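Local coordinates for protein exopolyphosphatase (Cytophaga hutchinsonii, PDB 3MDQ) that probably hydrolyses inorganic polyphosphate by removing terminal phosphates, as an exopolyphosphatase of the Ppx/GppA phosphatase family, at residues L134-I138 and L279-V283; F214-A218 and I292-T296; L251-R256 and D271-I277. All coordinates share one frame; numbering follows the deposited sequence.

Contact 1 of 3, residues L134-I138 and L279-V283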
loop_
_atom_site.group_PDB
_atom_site.type_symbol
_atom_site.label_atom_id
_atom_site.label_comp_id
_atom_site.label_asym_id
_atom_site.label_seq_id
_atom_site.Cartn_x
_atom_site.Cartn_y
_atom_site.Cartn_z
ATOM N N LEU A 134 4.974 9.054 11.901
ATOM C CA LEU A 134 5.594 8.203 10.901
ATOM C C LEU A 134 4.476 7.425 10.236
ATOM O O LEU A 134 3.735 6.658 10.905
ATOM C CB LEU A 134 6.624 7.266 11.536
ATOM C CG LEU A 134 7.231 6.212 10.611
ATOM C CD1 LEU A 134 8.045 6.844 9.458
ATOM C CD2 LEU A 134 8.092 5.186 11.425
ATOM N N ALA A 135 4.328 7.594 8.920
ATOM C CA ALA A 135 3.397 6.796 8.145
ATOM C C ALA A 135 4.143 5.769 7.332
ATOM O O ALA A 135 5.214 6.065 6.807
ATOM C CB ALA A 135 2.543 7.712 7.200
HETATM N N MSE A 136 3.554 4.569 7.228
HETATM C CA MSE A 136 4.158 3.481 6.467
HETATM C C MSE A 136 3.138 2.776 5.571
HETATM O O MSE A 136 2.025 2.451 6.006
HETATM C CB MSE A 136 4.877 2.499 7.393
HETATM C CG MSE A 136 4.050 1.802 8.334
HETATM SE SE MSE A 136 5.197 0.535 9.416
HETATM C CE MSE A 136 5.758 -0.709 8.236
ATOM N N ASP A 137 3.492 2.610 4.300
ATOM C CA ASP A 137 2.657 1.951 3.308
ATOM C C ASP A 137 3.369 0.695 2.854
ATOM O O ASP A 137 4.435 0.784 2.266
ATOM C CB ASP A 137 2.368 2.866 2.129
ATOM C CG ASP A 137 1.417 2.220 1.128
ATOM O OD1 ASP A 137 1.752 1.144 0.575
ATOM O OD2 ASP A 137 0.311 2.777 0.932
ATOM N N ILE A 138 2.834 -0.466 3.210
ATOM C CA ILE A 138 3.405 -1.756 2.801
ATOM C C ILE A 138 2.668 -2.313 1.608
ATOM O O ILE A 138 1.431 -2.510 1.655
ATOM C CB ILE A 138 3.311 -2.800 3.913
ATOM C CG1 ILE A 138 4.083 -2.323 5.138
ATOM C CG2 ILE A 138 3.894 -4.120 3.406
ATOM C CD1 ILE A 138 3.885 -3.264 6.348
ATOM N N LEU A 279 7.873 -6.807 9.691
ATOM C CA LEU A 279 8.366 -5.436 9.400
ATOM C C LEU A 279 7.692 -4.408 10.287
ATOM O O LEU A 279 8.347 -3.509 10.806
ATOM C CB LEU A 279 8.164 -5.076 7.920
ATOM C CG LEU A 279 8.614 -3.698 7.478
ATOM C CD1 LEU A 279 10.098 -3.501 7.820
ATOM C CD2 LEU A 279 8.339 -3.497 5.988
ATOM N N ILE A 280 6.393 -4.537 10.487
ATOM C CA ILE A 280 5.669 -3.595 11.356
ATOM C C ILE A 280 6.213 -3.675 12.794
ATOM O O ILE A 280 6.477 -2.630 13.424
ATOM C CB ILE A 280 4.137 -3.852 11.352
ATOM C CG1 ILE A 280 3.557 -3.673 9.956
ATOM C CG2 ILE A 280 3.435 -2.853 12.323
ATOM C CD1 ILE A 280 2.086 -4.230 9.810
ATOM N N GLU A 281 6.405 -4.892 13.293
ATOM C CA GLU A 281 6.964 -5.081 14.623
ATOM C C GLU A 281 8.335 -4.394 14.680
ATOM O O GLU A 281 8.607 -3.636 15.617
ATOM C CB GLU A 281 7.033 -6.568 14.984
ATOM C CG GLU A 281 7.732 -6.876 16.291
ATOM C CD GLU A 281 6.933 -6.578 17.518
ATOM O OE1 GLU A 281 5.798 -6.097 17.423
ATOM O OE2 GLU A 281 7.467 -6.840 18.617
ATOM N N HIS A 282 9.170 -4.623 13.662
ATOM C CA HIS A 282 10.499 -4.035 13.626
ATOM C C HIS A 282 10.423 -2.528 13.759
ATOM O O HIS A 282 11.157 -1.917 14.545
ATOM C CB HIS A 282 11.174 -4.413 12.316
ATOM C CG HIS A 282 12.629 -4.103 12.283
ATOM N ND1 HIS A 282 13.578 -5.045 12.588
ATOM C CD2 HIS A 282 13.296 -2.970 11.973
ATOM C CE1 HIS A 282 14.779 -4.492 12.506
ATOM N NE2 HIS A 282 14.640 -3.232 12.153
ATOM N N VAL A 283 9.521 -1.917 12.994
ATOM C CA VAL A 283 9.349 -0.446 13.026
ATOM C C VAL A 283 8.799 0.045 14.372
ATOM O O VAL A 283 9.257 1.046 14.918
ATOM C CB VAL A 283 8.480 0.031 11.836
ATOM C CG1 VAL A 283 8.202 1.566 11.937
ATOM C CG2 VAL A 283 9.180 -0.310 10.519
#
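Strand 134-138 runs nearly antiparallel to helix segment 279-283, the two axes 165° apart and 11.2 Å at closest approach, with Leu134, Met136 and Ile138 pointing at Leu279, Ile280 and Val283. The gap is filled by side chains alone, and all six are buried and apolar. Met136, a selenomethionine, has the largest contact area of the three strand residues. Its chain bends at the end (chi3 -67°), which turns CE in among three helix residues: CE lies 4.1 Å from Ile280 CG1, 4.1 Å from Val283 CG2 and 4.2 Å from Leu279 CG. The Met136 and Val283 side chains run past each other in opposite directions, SE 4.1 Å from Val283 CG1. That same Val283 CG1 meets Leu134 CD2 at 3.7 Å, so one methyl rests against two strand residues. At the other end, Ile138 CD1 comes obliquely against Ile280 CG1 at 3.6 Å. Phe145 on the neighbouring strand 143-148 touches both Met136 and Val283, and Phe214 of helix 212-225 touches Met136, Ile138 and Ile280. This is a helix laid over one face of a mixed sheet through alternate strand residues, as in the ribonuclease H-like domains of the actin-like ATPase clan.

Contact 2 of 3, residues F214-A218 and I292-T296; sequences FDTLA and ITVST
Phe214 and Asp215 both carry CG opposite their carbonyl carbon and beside the backbone N (chi1 -77° for Phe214), which sends the ring obliquely toward the Ile292 end of the strand and leaves the carboxylate near its other end, at Ser295 and Thr296. Val294, between them, has CG1 opposite its own N (chi1 175°) and presents both methyls to the helix. The setting is the ribonuclease H-like fold of the actin-like ATPase clan: helix 212-225 follows strand 206-210 and lies across the adjacent parallel strand 291-295, the short segments making an angle of 113°.

Val294 makes the largest share of the contact. Its CG2 sits 3.8 Å from Phe214 O, the carbonyl that accepts the helical bond from Ala218 N, and 4.3 Å from Ala218 CB one turn on. Its CG1 lies 4.1 Å from Phe214 CB, so the two methyls rest against the CB of Phe214 and its carbonyl oxygen. Further out, Phe214 CE1 approaches Ile292 CG2 at 4.0 Å, the two side chains crossing at about a right angle; Ile292 is modelled in two conformers, which makes this touch less certain.

At the polar end, no direct bond joins Asp215 to the strand; water takes that role. Asp215 also lies about 3 Å from a bound sulfate, probably from the crystallisation liquor, though such an ion can mark a pocket. One water may join Asp215 OD2 to Thr296 O, though its two protons cannot serve every acceptor nearby. The clearer bridge is made by another water, which gives one proton to Asp215 OD1 at 2.8 Å and the other to Ser295 O at 2.7 Å.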
loop_
_atom_site.group_PDB
_atom_site.type_symbol
_atom_site.label_atom_id
_atom_site.label_comp_id
_atom_site.label_asym_id
_atom_site.label_seq_id
_atom_site.Cartn_x
_atom_site.Cartn_y
_atom_site.Cartn_z
ATOM N N PHE A 214 -2.457 -3.273 6.418
ATOM C CA PHE A 214 -3.056 -2.561 7.531
ATOM C C PHE A 214 -4.589 -2.606 7.511
ATOM O O PHE A 214 -5.206 -2.730 8.560
ATOM C CB PHE A 214 -2.518 -1.129 7.566
ATOM C CG PHE A 214 -1.124 -1.011 8.127
ATOM C CD1 PHE A 214 -0.906 -1.064 9.495
ATOM C CD2 PHE A 214 -0.020 -0.797 7.286
ATOM C CE1 PHE A 214 0.359 -0.955 10.009
ATOM C CE2 PHE A 214 1.250 -0.660 7.794
ATOM C CZ PHE A 214 1.461 -0.733 9.153
ATOM N N ASP A 215 -5.203 -2.553 6.336
ATOM C CA ASP A 215 -6.662 -2.666 6.231
ATOM C C ASP A 215 -7.098 -4.019 6.756
ATOM O O ASP A 215 -8.068 -4.123 7.511
ATOM C CB ASP A 215 -7.156 -2.529 4.783
ATOM C CG ASP A 215 -6.955 -1.155 4.197
ATOM O OD1 ASP A 215 -6.766 -0.187 4.936
ATOM O OD2 ASP A 215 -7.029 -1.041 2.928
ATOM N N THR A 216 -6.350 -5.072 6.383
ATOM C CA THR A 216 -6.683 -6.420 6.871
ATOM C C THR A 216 -6.535 -6.552 8.394
ATOM O O THR A 216 -7.379 -7.182 9.063
ATOM C CB THR A 216 -5.897 -7.508 6.104
ATOM O OG1 THR A 216 -6.432 -7.589 4.773
ATOM C CG2 THR A 216 -6.028 -8.893 6.766
ATOM N N LEU A 217 -5.499 -5.942 8.976
ATOM C CA LEU A 217 -5.324 -5.984 10.417
ATOM C C LEU A 217 -6.516 -5.311 11.103
ATOM O O LEU A 217 -7.045 -5.830 12.089
ATOM C CB LEU A 217 -4.011 -5.343 10.881
ATOM C CG LEU A 217 -2.736 -6.035 10.351
ATOM C CD1 LEU A 217 -1.506 -5.209 10.740
ATOM C CD2 LEU A 217 -2.693 -7.496 10.889
ATOM N N ALA A 218 -6.924 -4.159 10.585
ATOM C CA ALA A 218 -8.082 -3.487 11.122
ATOM C C ALA A 218 -9.329 -4.370 11.034
ATOM O O ALA A 218 -10.074 -4.507 12.011
ATOM C CB ALA A 218 -8.307 -2.150 10.428
ATOM N N ILE A 292 -1.340 2.064 16.922
ATOM C CA ILE A 292 -1.203 2.262 15.474
ATOM C C ILE A 292 -2.505 2.813 14.951
ATOM O O ILE A 292 -3.579 2.331 15.305
ATOM C CB ILE A 292 -0.876 0.973 14.704
ATOM C CG1 ILE A 292 0.231 0.184 15.418
ATOM C CG2 ILE A 292 -0.499 1.315 13.223
ATOM C CD1 ILE A 292 0.483 -1.260 14.836
ATOM N N THR A 293 -2.427 3.858 14.126
ATOM C CA THR A 293 -3.640 4.360 13.438
ATOM C C THR A 293 -3.601 3.873 11.995
ATOM O O THR A 293 -2.643 4.141 11.288
ATOM C CB THR A 293 -3.785 5.872 13.514
ATOM O OG1 THR A 293 -3.988 6.244 14.891
ATOM C CG2 THR A 293 -4.998 6.320 12.742
ATOM N N VAL A 294 -4.622 3.117 11.580
ATOM C CA VAL A 294 -4.763 2.717 10.195
ATOM C C VAL A 294 -5.482 3.844 9.414
ATOM O O VAL A 294 -6.572 4.273 9.795
ATOM C CB VAL A 294 -5.531 1.408 10.065
ATOM C CG1 VAL A 294 -5.775 1.089 8.581
ATOM C CG2 VAL A 294 -4.755 0.313 10.814
ATOM N N SER A 295 -4.828 4.361 8.383
ATOM C CA SER A 295 -5.461 5.243 7.408
ATOM C C SER A 295 -6.094 4.394 6.311
ATOM O O SER A 295 -5.396 3.610 5.695
ATOM C CB SER A 295 -4.438 6.213 6.785
ATOM O OG SER A 295 -4.950 6.828 5.602
ATOM N N THR A 296 -7.375 4.607 6.041
ATOM C CA THR A 296 -8.010 3.882 4.921
ATOM C C THR A 296 -7.702 4.510 3.570
ATOM O O THR A 296 -8.045 3.923 2.553
ATOM C CB THR A 296 -9.513 3.740 5.087
ATOM O OG1 THR A 296 -10.116 5.026 4.968
ATOM C CG2 THR A 296 -9.861 3.110 6.461
HETATM O O HOH W 1 -5.335 1.861 3.633
HETATM O O HOH W 2 -9.039 1.294 2.154
#

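Contact 3 of 3, residues L251-R256 and D271-I277; sequences LVASTR and DMVVVAI
Arg256 NE donates to Asp271 OD1 at 2.8 Å in a salt bridge, with an N-H...O angle of 151°. The arginine chain is extended from CG to NE and lies alongside the aspartate, pointing the same way; OD1 meets the guanidinium edge in its plane, and the two flat groups are only 30° apart. Arg256 NH2 makes a further salt bridge to Glu267, whose carboxylate crowds Asp271. A leucine in place of Arg256 would probably leave the two close carboxylates of Asp271 and Glu267 without the positive charge that pairs with both. Inward, Leu251 O accepts from Ser254 OG at 2.7 Å and from Ser254 N at 3.2 Å, tying off the last turn of helix 241-253. Val274 CG2 presses on that same Leu251 O at 3.4 Å, while its CG1 lies 4.2 Å from Val252 CG2. Leu251 CD2 touches CG1 of Val273, the residue just before Val274, at 4.3 Å. Leu251 also meets Ile277, although the very short distance there involves a side chain modelled twice and is doubtful. Here two consecutive long helices of the Ppx/GppA fold pack against each other, helix 241-253 and helix 267-286, joined through short helix 256-260.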
loop_
_atom_site.group_PDB
_atom_site.type_symbol
_atom_site.label_atom_id
_atom_site.label_comp_id
_atom_site.label_asym_id
_atom_site.label_seq_id
_atom_site.Cartn_x
_atom_site.Cartn_y
_atom_site.Cartn_z
ATOM N N LEU A 251 -0.726 -14.427 13.468
ATOM C CA LEU A 251 -0.264 -14.584 12.095
ATOM C C LEU A 251 1.118 -15.250 12.027
ATOM O O LEU A 251 1.355 -16.037 11.122
ATOM C CB LEU A 251 -0.267 -13.215 11.406
ATOM C CG LEU A 251 -1.662 -12.695 11.132
ATOM C CD1 LEU A 251 -1.636 -11.175 10.760
ATOM C CD2 LEU A 251 -2.371 -13.481 10.024
ATOM N N VAL A 252 2.015 -14.971 12.975
ATOM C CA VAL A 252 3.317 -15.656 12.996
ATOM C C VAL A 252 3.111 -17.183 13.186
ATOM O O VAL A 252 3.849 -17.985 12.608
ATOM C CB VAL A 252 4.260 -15.040 14.021
ATOM C CG1 VAL A 252 5.475 -15.953 14.295
ATOM C CG2 VAL A 252 4.652 -13.656 13.557
ATOM N N ALA A 253 2.123 -17.585 13.964
ATOM C CA ALA A 253 1.869 -19.019 14.199
ATOM C C ALA A 253 1.176 -19.695 13.014
ATOM O O ALA A 253 1.205 -20.900 12.906
ATOM C CB ALA A 253 1.022 -19.225 15.471
ATOM N N SER A 254 0.518 -18.910 12.173
ATOM C CA SER A 254 -0.357 -19.392 11.132
ATOM C C SER A 254 0.366 -20.031 9.954
ATOM O O SER A 254 1.496 -19.675 9.613
ATOM C CB SER A 254 -1.275 -18.248 10.626
ATOM O OG SER A 254 -0.538 -17.343 9.787
ATOM N N THR A 255 -0.337 -20.960 9.304
ATOM C CA THR A 255 0.067 -21.429 8.002
ATOM C C THR A 255 -0.601 -20.635 6.886
ATOM O O THR A 255 -1.625 -20.002 7.084
ATOM C CB THR A 255 -0.256 -22.924 7.815
ATOM O OG1 THR A 255 -1.667 -23.057 7.747
ATOM C CG2 THR A 255 0.286 -23.758 8.944
ATOM N N ARG A 256 -0.011 -20.694 5.701
ATOM C CA ARG A 256 -0.600 -20.070 4.527
ATOM C C ARG A 256 -2.055 -20.531 4.337
ATOM O O ARG A 256 -2.957 -19.732 4.085
ATOM C CB ARG A 256 0.215 -20.388 3.262
ATOM C CG ARG A 256 -0.391 -19.816 2.007
ATOM C CD ARG A 256 0.450 -20.172 0.771
ATOM N NE ARG A 256 -0.279 -19.821 -0.440
ATOM C CZ ARG A 256 -1.040 -20.646 -1.142
ATOM N NH1 ARG A 256 -1.198 -21.917 -0.775
ATOM N NH2 ARG A 256 -1.656 -20.181 -2.216
ATOM N N ASP A 271 0.005 -14.638 1.273
ATOM C CA ASP A 271 1.374 -15.067 1.056
ATOM C C ASP A 271 2.421 -14.203 1.755
ATOM O O ASP A 271 3.425 -14.742 2.243
ATOM C CB ASP A 271 1.714 -15.099 -0.412
ATOM C CG ASP A 271 0.934 -16.135 -1.188
ATOM O OD1 ASP A 271 0.419 -17.091 -0.576
ATOM O OD2 ASP A 271 0.850 -15.948 -2.436
HETATM N N MSE A 272 2.207 -12.889 1.802
HETATM C CA MSE A 272 3.222 -11.974 2.327
HETATM C C MSE A 272 2.930 -11.379 3.710
HETATM O O MSE A 272 3.805 -10.714 4.284
HETATM C CB MSE A 272 3.431 -10.825 1.346
HETATM C CG MSE A 272 2.214 -10.005 1.126
HETATM SE SE MSE A 272 2.786 -8.389 0.237
HETATM C CE MSE A 272 2.888 -7.220 1.816
ATOM N N VAL A 273 1.733 -11.603 4.257
ATOM C CA VAL A 273 1.313 -10.885 5.465
ATOM C C VAL A 273 2.177 -11.163 6.687
ATOM O O VAL A 273 2.300 -10.282 7.537
ATOM C CB VAL A 273 -0.200 -11.060 5.734
ATOM C CG1 VAL A 273 -0.513 -12.442 6.273
ATOM C CG2 VAL A 273 -0.719 -9.947 6.649
ATOM N N VAL A 274 2.769 -12.357 6.767
ATOM C CA VAL A 274 3.621 -12.652 7.931
ATOM C C VAL A 274 4.946 -11.828 7.898
ATOM O O VAL A 274 5.345 -11.207 8.902
ATOM C CB VAL A 274 3.900 -14.135 8.073
ATOM C CG1 VAL A 274 4.697 -14.363 9.409
ATOM C CG2 VAL A 274 2.562 -14.945 8.086
ATOM N N VAL A 275 5.607 -11.752 6.744
ATOM C CA VAL A 275 6.771 -10.884 6.656
ATOM C C VAL A 275 6.413 -9.418 6.836
ATOM O O VAL A 275 7.169 -8.647 7.425
ATOM C CB VAL A 275 7.611 -11.141 5.361
ATOM C CG1 VAL A 275 8.194 -12.574 5.395
ATOM C CG2 VAL A 275 6.819 -10.924 4.077
ATOM N N ALA A 276 5.220 -9.027 6.374
ATOM C CA ALA A 276 4.747 -7.687 6.590
ATOM C C ALA A 276 4.586 -7.381 8.073
ATOM O O ALA A 276 5.010 -6.304 8.535
ATOM C CB ALA A 276 3.429 -7.460 5.798
ATOM N N ILE A 277 3.953 -8.293 8.827
ATOM C CA ILE A 277 3.782 -8.058 10.277
ATOM C C ILE A 277 5.128 -8.034 11.007
ATOM O O ILE A 277 5.284 -7.300 11.982
ATOM C CB ILE A 277 2.723 -8.997 10.981
ATOM C CG1 ILE A 277 1.702 -8.124 11.763
ATOM C CG2 ILE A 277 3.388 -9.846 12.036
ATOM C CD1 ILE A 277 0.401 -8.700 12.006
#

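How the contacts relate
From the N terminus, strand 134-138 comes first, and the chain travels through helix 212-225 before helix 267-286 returns to it and closes the long loop of contact 1. Contact 2 opens in between, at 214-218, and closes later at 292-296, most of strand 291-295 and the residue after it, so the two loops cross. Contact 3, from 251-256 to 271-277, is a short closure lying within both. Contacts 1 and 3 share helix 267-286, and contacts 1 and 2 share the sheet holding strands 133-138 and 291-295. Phe214 and Leu217 make the joins: both pack on Ile280 of contact 1, and Leu217 also touches Leu251 and Ile277, linking sheet, covering helices and outer helix pair.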